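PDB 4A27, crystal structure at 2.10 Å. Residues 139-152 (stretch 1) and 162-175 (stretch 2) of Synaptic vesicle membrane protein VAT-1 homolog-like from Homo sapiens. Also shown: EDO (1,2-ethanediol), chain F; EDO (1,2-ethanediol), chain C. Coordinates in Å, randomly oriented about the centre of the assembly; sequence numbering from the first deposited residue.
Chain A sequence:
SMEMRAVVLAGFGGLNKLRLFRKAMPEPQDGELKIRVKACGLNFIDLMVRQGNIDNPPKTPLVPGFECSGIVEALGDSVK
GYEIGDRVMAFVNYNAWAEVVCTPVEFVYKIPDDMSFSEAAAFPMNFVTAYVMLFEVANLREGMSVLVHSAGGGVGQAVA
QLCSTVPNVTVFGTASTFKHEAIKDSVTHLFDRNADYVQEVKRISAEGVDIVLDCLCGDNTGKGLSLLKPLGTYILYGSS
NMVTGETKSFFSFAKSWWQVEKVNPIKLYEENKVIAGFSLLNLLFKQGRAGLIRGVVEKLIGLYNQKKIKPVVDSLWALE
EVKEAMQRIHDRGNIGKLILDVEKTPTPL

Stretch 1, residues 139-152: NLREGMSVLVHSAG
Stretch 2 162-175: LCSTVPNVTVFGTA

What holds the two stretches together most firmly? The strand 145-148 and the strand that begins at Thr170 run parallel, their axes 13° apart and 4.7 Å at closest approach, in the register Ser145-Thr170, Val146-Val171, Leu147-Phe172, Val148-Gly173. Backbone hydrogen bonds alternate in donor between the stretches, each amide N-H meeting a carbonyl oxygen of the other stretch: Thr170 N to Met144 O (3.0 Å), Val146 N to Thr170 O (2.9 Å), Phe172 N to Val146 O (2.8 Å), Val148 N to Phe172 O (2.8 Å) and Thr174 N to Val148 O (3.2 Å). The backbone is extended, with phi/psi -132/136 at Val146 and -103/128 at Phe172.

How is the ladder finished at its ends? Before it, a type II turn from Arg141 to Met144 closes with Met144 N to Arg141 O (3.3 Å); Gly143, at phi/psi 83/-2, donates from N to Pro167 O (3.3 Å). Beyond it, Ser150 turns at 55/55, and Ala151 N reaches Thr174 O (2.8 Å). A water accepts from Ser150 N (3.0 Å) and hydrogen-bonds Thr174 OG1 (2.7 Å), bridging the two stretches.

Which side chains meet on the two sheet faces? On one, Leu147 (chi1 t, chi2 p) lays CD1 3.7 Å from CB of Phe172 (chi1 m, chi2 -86°), while Ser145 CB approaches the ring edge at Phe172 CE2 (4.1 Å). On the other, Val148 CG2 packs on Val171 CG1 (3.7 Å), both chi1 t. Gly173 leaves room for Ala151: an ideal CB there would lie 2.8 Å from Ala151 CB, a clash.

What continues the packing beyond the ladder? Leu140 (t, p) points toward stretch 2, with CD2 3.9 Å from Cys163 SG and CD1 4.0 Å from Val169 CG1. Val146 CG2, on the face of Val148 and Val171, also meets Cys163 SG (3.9 Å), bringing these apolar side chains into one cluster, with contacts at van der Waals distance.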

ATOM      1  N   ASN A 139      -0.764   4.801  -3.239  1.00 35.06           N
ATOM      2  CA  ASN A 139      -1.450   5.059  -4.537  1.00 34.19           C
ATOM      3  C   ASN A 139      -2.086   6.439  -4.359  1.00 32.38           C
ATOM      4  O   ASN A 139      -3.279   6.539  -4.155  1.00 31.67           O
ATOM      5  CB  ASN A 139      -2.523   3.956  -4.778  1.00 32.69           C
ATOM      6  CG  ASN A 139      -3.359   4.181  -6.026  1.00 39.05           C
ATOM      7  OD1 ASN A 139      -2.973   4.923  -6.927  1.00 37.56           O
ATOM      8  ND2 ASN A 139      -4.547   3.550  -6.060  1.00 34.69           N
ATOM      9  N   LEU A 140      -1.280   7.495  -4.414  1.00 29.89           N
ATOM     10  CA  LEU A 140      -1.772   8.863  -4.279  1.00 35.53           C
ATOM     11  C   LEU A 140      -2.787   9.212  -5.344  1.00 34.56           C
ATOM     12  O   LEU A 140      -2.511   9.046  -6.523  1.00 33.01           O
ATOM     13  CB  LEU A 140      -0.623   9.885  -4.346  1.00 33.12           C
ATOM     14  CG  LEU A 140      -1.019  11.358  -4.232  1.00 33.97           C
ATOM     15  CD1 LEU A 140      -1.624  11.702  -2.821  1.00 31.50           C
ATOM     16  CD2 LEU A 140       0.197  12.225  -4.560  1.00 34.24           C
ATOM     17  N   ARG A 141      -3.938   9.710  -4.902  1.00 35.11           N
ATOM     18  CA  ARG A 141      -5.073  10.113  -5.797  1.00 40.91           C
ATOM     19  C   ARG A 141      -5.664  11.446  -5.339  1.00 37.91           C
ATOM     20  O   ARG A 141      -5.370  11.914  -4.238  1.00 41.31           O
ATOM     21  CB  ARG A 141      -6.224   9.042  -5.791  1.00 35.49           C
ATOM     22  CG  ARG A 141      -5.918   7.769  -6.620  1.00 40.78           C
ATOM     23  CD  ARG A 141      -6.694   6.522  -6.077  1.00 41.99           C
ATOM     24  NE  ARG A 141      -6.080   6.041  -4.846  1.00 46.02           N
ATOM     25  CZ  ARG A 141      -6.624   5.194  -3.983  1.00 47.52           C
ATOM     26  NH1 ARG A 141      -7.829   4.692  -4.195  1.00 56.07           N
ATOM     27  NH2 ARG A 141      -5.937   4.847  -2.903  1.00 40.97           N
ATOM     28  N   GLU A 142      -6.542  12.009  -6.185  1.00 41.55           N
ATOM     29  CA  GLU A 142      -7.234  13.269  -5.958  1.00 40.01           C
ATOM     30  C   GLU A 142      -7.818  13.404  -4.579  1.00 40.91           C
ATOM     31  O   GLU A 142      -8.437  12.482  -4.103  1.00 39.80           O
ATOM     32  CB  GLU A 142      -8.383  13.463  -6.972  1.00 61.48           C
ATOM     33  CG  GLU A 142      -7.989  14.128  -8.270  1.00 79.69           C
ATOM     34  CD  GLU A 142      -9.193  14.594  -9.115  1.00106.54           C
ATOM     35  OE1 GLU A 142     -10.098  15.291  -8.583  1.00 81.58           O
ATOM     36  OE2 GLU A 142      -9.230  14.252 -10.325  1.00 89.19           O
ATOM     37  N   GLY A 143      -7.622  14.568  -3.946  1.00 37.36           N
ATOM     38  CA  GLY A 143      -8.222  14.852  -2.642  1.00 42.84           C
ATOM     39  C   GLY A 143      -7.476  14.322  -1.424  1.00 45.23           C
ATOM     40  O   GLY A 143      -7.883  14.546  -0.290  1.00 40.65           O
ATOM     41  N   MET A 144      -6.379  13.617  -1.620  1.00 40.35           N
ATOM     42  CA  MET A 144      -5.689  13.025  -0.475  1.00 37.98           C
ATOM     43  C   MET A 144      -4.763  14.013   0.187  1.00 40.21           C
ATOM     44  O   MET A 144      -4.513  15.083  -0.323  1.00 35.64           O
ATOM     45  CB  MET A 144      -4.890  11.808  -0.935  1.00 36.32           C
ATOM     46  CG  MET A 144      -5.805  10.703  -1.354  1.00 37.30           C
ATOM     47  SD  MET A 144      -4.994   9.180  -1.836  1.00 43.02           S
ATOM     48  CE  MET A 144      -3.791   9.053  -0.583  1.00 44.06           C
ATOM     49  N   SER A 145      -4.218  13.628   1.335  1.00 45.05           N
ATOM     50  CA  SER A 145      -3.284  14.466   1.997  1.00 38.69           C
ATOM     51  C   SER A 145      -2.031  13.679   2.395  1.00 37.01           C
ATOM     52  O   SER A 145      -2.075  12.468   2.649  1.00 39.82           O
ATOM     53  CB  SER A 145      -3.974  15.134   3.189  1.00 46.66           C
ATOM     54  OG  SER A 145      -3.945  14.282   4.316  1.00 47.76           O
ATOM     55  N   VAL A 146      -0.907  14.384   2.392  1.00 34.89           N
ATOM     56  CA  VAL A 146       0.401  13.810   2.575  1.00 36.85           C
ATOM     57  C   VAL A 146       1.191  14.616   3.599  1.00 39.51           C
ATOM     58  O   VAL A 146       1.205  15.846   3.550  1.00 37.23           O
ATOM     59  CB  VAL A 146       1.212  13.828   1.268  1.00 43.10           C
ATOM     60  CG1 VAL A 146       2.575  13.142   1.511  1.00 37.81           C
ATOM     61  CG2 VAL A 146       0.437  13.156   0.117  1.00 33.57           C
ATOM     62  N   LEU A 147       1.858  13.914   4.505  1.00 33.68           N
ATOM     63  CA  LEU A 147       2.810  14.536   5.376  1.00 39.77           C
ATOM     64  C   LEU A 147       4.207  14.161   4.955  1.00 41.74           C
ATOM     65  O   LEU A 147       4.556  12.973   4.946  1.00 41.26           O
ATOM     66  CB  LEU A 147       2.604  14.107   6.854  1.00 42.41           C
ATOM     67  CG  LEU A 147       3.619  14.664   7.890  1.00 45.66           C
ATOM     68  CD1 LEU A 147       3.691  16.196   7.842  1.00 47.27           C
ATOM     69  CD2 LEU A 147       3.275  14.269   9.331  1.00 49.23           C
ATOM     70  N   VAL A 148       5.003  15.189   4.671  1.00 34.95           N
ATOM     71  CA  VAL A 148       6.383  15.029   4.272  1.00 40.75           C
ATOM     72  C   VAL A 148       7.322  15.626   5.300  1.00 44.64           C
ATOM     73  O   VAL A 148       7.360  16.834   5.471  1.00 44.46           O
ATOM     74  CB  VAL A 148       6.639  15.768   2.933  1.00 42.71           C
ATOM     75  CG1 VAL A 148       7.852  15.165   2.250  1.00 46.81           C
ATOM     76  CG2 VAL A 148       5.398  15.621   2.068  1.00 40.32           C
ATOM     77  N   HIS A 149       8.102  14.772   5.946  1.00 40.26           N
ATOM     78  CA  HIS A 149       9.141  15.210   6.875  1.00 50.23           C
ATOM     79  C   HIS A 149      10.363  15.725   6.107  1.00 58.63           C
ATOM     80  O   HIS A 149      10.605  15.273   5.008  1.00 40.48           O
ATOM     81  CB  HIS A 149       9.496  14.039   7.806  1.00 44.67           C
ATOM     82  CG  HIS A 149       8.494  13.839   8.900  1.00 51.07           C
ATOM     83  ND1 HIS A 149       7.636  12.764   8.940  1.00 58.38           N
ATOM     84  CD2 HIS A 149       8.190  14.607   9.972  1.00 55.20           C
ATOM     85  CE1 HIS A 149       6.865  12.860  10.006  1.00 55.76           C
ATOM     86  NE2 HIS A 149       7.176  13.973  10.646  1.00 61.15           N
ATOM     87  N   SER A 150      11.097  16.686   6.661  1.00 50.04           N
ATOM     88  CA  SER A 150      12.275  17.258   5.986  1.00 53.02           C
ATOM     89  C   SER A 150      11.875  17.762   4.597  1.00 49.51           C
ATOM     90  O   SER A 150      12.467  17.388   3.569  1.00 46.44           O
ATOM     91  CB  SER A 150      13.412  16.221   5.892  1.00 52.16           C
ATOM     92  N   ALA A 151      10.864  18.623   4.584  1.00 46.83           N
ATOM     93  CA  ALA A 151      10.260  19.149   3.357  1.00 41.97           C
ATOM     94  C   ALA A 151      11.228  19.945   2.473  1.00 43.04           C
ATOM     95  O   ALA A 151      10.944  20.150   1.283  1.00 40.03           O
ATOM     96  CB  ALA A 151       9.080  20.015   3.676  1.00 41.19           C
ATOM     97  N   GLY A 152      12.332  20.403   3.059  1.00 45.11           N
ATOM     98  CA  GLY A 152      13.335  21.176   2.332  1.00 48.74           C
ATOM     99  C   GLY A 152      14.400  20.341   1.638  1.00 40.82           C
ATOM    100  O   GLY A 152      15.167  20.871   0.845  1.00 44.48           O
ATOM    101  N   LEU A 162       5.643  16.566  -7.130  1.00 32.99           N
ATOM    102  CA  LEU A 162       4.849  15.503  -7.713  1.00 35.63           C
ATOM    103  C   LEU A 162       3.411  15.503  -7.190  1.00 34.93           C
ATOM    104  O   LEU A 162       2.487  15.237  -7.953  1.00 33.94           O
ATOM    105  CB  LEU A 162       5.489  14.122  -7.502  1.00 31.43           C
ATOM    106  CG  LEU A 162       6.720  13.850  -8.308  1.00 30.97           C
ATOM    107  CD1 LEU A 162       7.472  12.601  -7.760  1.00 30.64           C
ATOM    108  CD2 LEU A 162       6.250  13.700  -9.793  1.00 34.42           C
ATOM    109  N   CYS A 163       3.216  15.800  -5.903  1.00 38.50           N
ATOM    110  CA  CYS A 163       1.848  15.952  -5.371  1.00 35.56           C
ATOM    111  C   CYS A 163       1.053  17.022  -6.166  1.00 44.56           C
ATOM    112  O   CYS A 163      -0.154  16.868  -6.391  1.00 37.72           O
ATOM    113  CB  CYS A 163       1.865  16.337  -3.905  1.00 34.10           C
ATOM    114  SG  CYS A 163       2.378  14.971  -2.799  1.00 35.33           S
ATOM    115  N   SER A 164       1.733  18.085  -6.594  1.00 37.36           N
ATOM    116  CA  SER A 164       1.066  19.161  -7.318  1.00 44.53           C
ATOM    117  C   SER A 164       0.627  18.742  -8.718  1.00 45.53           C
ATOM    118  O   SER A 164      -0.141  19.461  -9.343  1.00 54.00           O
ATOM    119  CB  SER A 164       1.938  20.428  -7.383  1.00 47.54           C
ATOM    120  OG  SER A 164       3.001  20.291  -8.310  1.00 53.76           O
ATOM    121  N   THR A 165       1.093  17.598  -9.209  1.00 42.39           N
ATOM    122  CA  THR A 165       0.609  17.070 -10.512  1.00 42.00           C
ATOM    123  C   THR A 165      -0.712  16.307 -10.389  1.00 47.82           C
ATOM    124  O   THR A 165      -1.327  15.974 -11.402  1.00 47.86           O
ATOM    125  CB  THR A 165       1.647  16.143 -11.221  1.00 44.75           C
ATOM    126  OG1 THR A 165       1.940  14.989 -10.400  1.00 38.38           O
ATOM    127  CG2 THR A 165       2.960  16.911 -11.553  1.00 45.62           C
ATOM    128  N   VAL A 166      -1.136  16.019  -9.159  1.00 41.56           N
ATOM    129  CA  VAL A 166      -2.383  15.340  -8.878  1.00 37.59           C
ATOM    130  C   VAL A 166      -3.366  16.349  -8.250  1.00 46.06           C
ATOM    131  O   VAL A 166      -3.018  17.025  -7.298  1.00 44.79           O
ATOM    132  CB  VAL A 166      -2.171  14.201  -7.882  1.00 40.88           C
ATOM    133  CG1 VAL A 166      -3.556  13.544  -7.501  1.00 40.90           C
ATOM    134  CG2 VAL A 166      -1.200  13.168  -8.457  1.00 33.38           C
ATOM    135  N   PRO A 167      -4.607  16.446  -8.766  1.00 49.53           N
ATOM    136  CA  PRO A 167      -5.498  17.520  -8.270  1.00 46.29           C
ATOM    137  C   PRO A 167      -5.893  17.443  -6.787  1.00 46.59           C
ATOM    138  O   PRO A 167      -6.108  16.356  -6.229  1.00 44.16           O
ATOM    139  CB  PRO A 167      -6.744  17.380  -9.145  1.00 65.89           C
ATOM    140  CG  PRO A 167      -6.336  16.551 -10.318  1.00 55.11           C
ATOM    141  CD  PRO A 167      -5.206  15.689  -9.872  1.00 58.58           C
ATOM    142  N   ASN A 168      -5.930  18.614  -6.156  1.00 47.13           N
ATOM    143  CA  ASN A 168      -6.459  18.801  -4.818  1.00 47.84           C
ATOM    144  C   ASN A 168      -5.741  17.932  -3.796  1.00 42.20           C
ATOM    145  O   ASN A 168      -6.370  17.301  -2.943  1.00 52.03           O
ATOM    146  CB  ASN A 168      -7.982  18.544  -4.773  1.00 48.48           C
ATOM    147  CG  ASN A 168      -8.721  19.231  -5.909  1.00 58.19           C
ATOM    148  OD1 ASN A 168      -8.677  20.448  -6.035  1.00 74.02           O
ATOM    149  ND2 ASN A 168      -9.376  18.448  -6.756  1.00 65.76           N
ATOM    150  N   VAL A 169      -4.416  17.915  -3.853  1.00 43.76           N
ATOM    151  CA  VAL A 169      -3.666  17.167  -2.852  1.00 38.46           C
ATOM    152  C   VAL A 169      -3.109  18.126  -1.873  1.00 39.64           C
ATOM    153  O   VAL A 169      -2.449  19.076  -2.267  1.00 39.68           O
ATOM    154  CB  VAL A 169      -2.600  16.286  -3.512  1.00 38.40           C
ATOM    155  CG1 VAL A 169      -1.623  15.672  -2.497  1.00 31.63           C
ATOM    156  CG2 VAL A 169      -3.343  15.152  -4.224  1.00 33.26           C
ATOM    157  N   THR A 170      -3.347  17.873  -0.582  1.00 38.54           N
ATOM    158  CA  THR A 170      -2.856  18.759   0.465  1.00 43.52           C
ATOM    159  C   THR A 170      -1.566  18.211   1.052  1.00 39.12           C
ATOM    160  O   THR A 170      -1.539  17.106   1.590  1.00 43.69           O
ATOM    161  CB  THR A 170      -3.925  18.943   1.571  1.00 49.79           C
ATOM    162  OG1 THR A 170      -5.112  19.448   0.975  1.00 42.01           O
ATOM    163  CG2 THR A 170      -3.482  19.899   2.648  1.00 44.80           C
ATOM    164  N   VAL A 171      -0.500  18.994   0.935  1.00 34.94           N
ATOM    165  CA  VAL A 171       0.826  18.583   1.369  1.00 36.09           C
ATOM    166  C   VAL A 171       1.182  19.354   2.629  1.00 37.56           C
ATOM    167  O   VAL A 171       1.179  20.595   2.655  1.00 42.66           O
ATOM    168  CB  VAL A 171       1.876  18.846   0.263  1.00 34.94           C
ATOM    169  CG1 VAL A 171       3.294  18.340   0.675  1.00 30.16           C
ATOM    170  CG2 VAL A 171       1.404  18.244  -1.130  1.00 32.57           C
ATOM    171  N   PHE A 172       1.464  18.605   3.665  1.00 38.39           N
ATOM    172  CA  PHE A 172       1.937  19.121   4.920  1.00 35.74           C
ATOM    173  C   PHE A 172       3.426  18.834   4.955  1.00 49.38           C
ATOM    174  O   PHE A 172       3.847  17.700   4.661  1.00 42.73           O
ATOM    175  CB  PHE A 172       1.241  18.394   6.070  1.00 44.99           C
ATOM    176  CG  PHE A 172      -0.251  18.671   6.173  1.00 45.32           C
ATOM    177  CD1 PHE A 172      -0.708  19.770   6.880  1.00 61.66           C
ATOM    178  CD2 PHE A 172      -1.184  17.859   5.567  1.00 42.52           C
ATOM    179  CE1 PHE A 172      -2.073  20.026   6.989  1.00 53.15           C
ATOM    180  CE2 PHE A 172      -2.540  18.100   5.665  1.00 50.35           C
ATOM    181  CZ  PHE A 172      -2.987  19.207   6.386  1.00 51.25           C
ATOM    182  N   GLY A 173       4.224  19.873   5.236  1.00 37.35           N
ATOM    183  CA  GLY A 173       5.650  19.731   5.374  1.00 35.87           C
ATOM    184  C   GLY A 173       6.124  20.128   6.764  1.00 41.99           C
ATOM    185  O   GLY A 173       5.487  20.938   7.430  1.00 53.41           O
ATOM    186  N   THR A 174       7.207  19.505   7.219  1.00 44.89           N
ATOM    187  CA  THR A 174       7.990  20.022   8.346  1.00 53.90           C
ATOM    188  C   THR A 174       9.405  20.419   7.870  1.00 58.88           C
ATOM    189  O   THR A 174       9.966  19.788   6.970  1.00 60.61           O
ATOM    190  CB  THR A 174       8.073  19.007   9.496  1.00 52.41           C
ATOM    191  OG1 THR A 174       8.793  17.858   9.076  1.00 54.79           O
ATOM    192  CG2 THR A 174       6.669  18.593   9.951  1.00 61.13           C
ATOM    193  N   ALA A 175       9.962  21.455   8.497  1.00 50.27           N
ATOM    194  CA  ALA A 175      11.287  21.987   8.188  1.00 51.05           C
ATOM    195  C   ALA A 175      11.712  23.015   9.263  1.00 60.05           C
ATOM    196  O   ALA A 175      10.858  23.650   9.890  1.00 48.84           O
ATOM    197  CB  ALA A 175      11.284  22.653   6.845  1.00 42.59           C
TER
HETATM  198  C1  EDO F1390      15.043  19.106   5.512  1.00 60.23           C
HETATM  199  O1  EDO F1390      14.093  20.216   5.599  1.00 33.46           O
HETATM  200  C2  EDO F1390      16.386  19.486   4.847  1.00 81.65           C
HETATM  201  O2  EDO F1390      17.348  18.424   4.901  1.00 66.45           O
HETATM  202  C1  EDO C1387      -3.404   5.563   0.862  1.00 45.39           C
HETATM  203  O1  EDO C1387      -3.038   4.784   2.016  1.00 46.40           O
HETATM  204  C2  EDO C1387      -2.378   5.352  -0.229  1.00 37.67           C
HETATM  205  O2  EDO C1387      -2.953   4.848  -1.449  1.00 63.21           O
HETATM  206  O   HOH W   1      11.507  18.081   9.238  1.00 55.91           O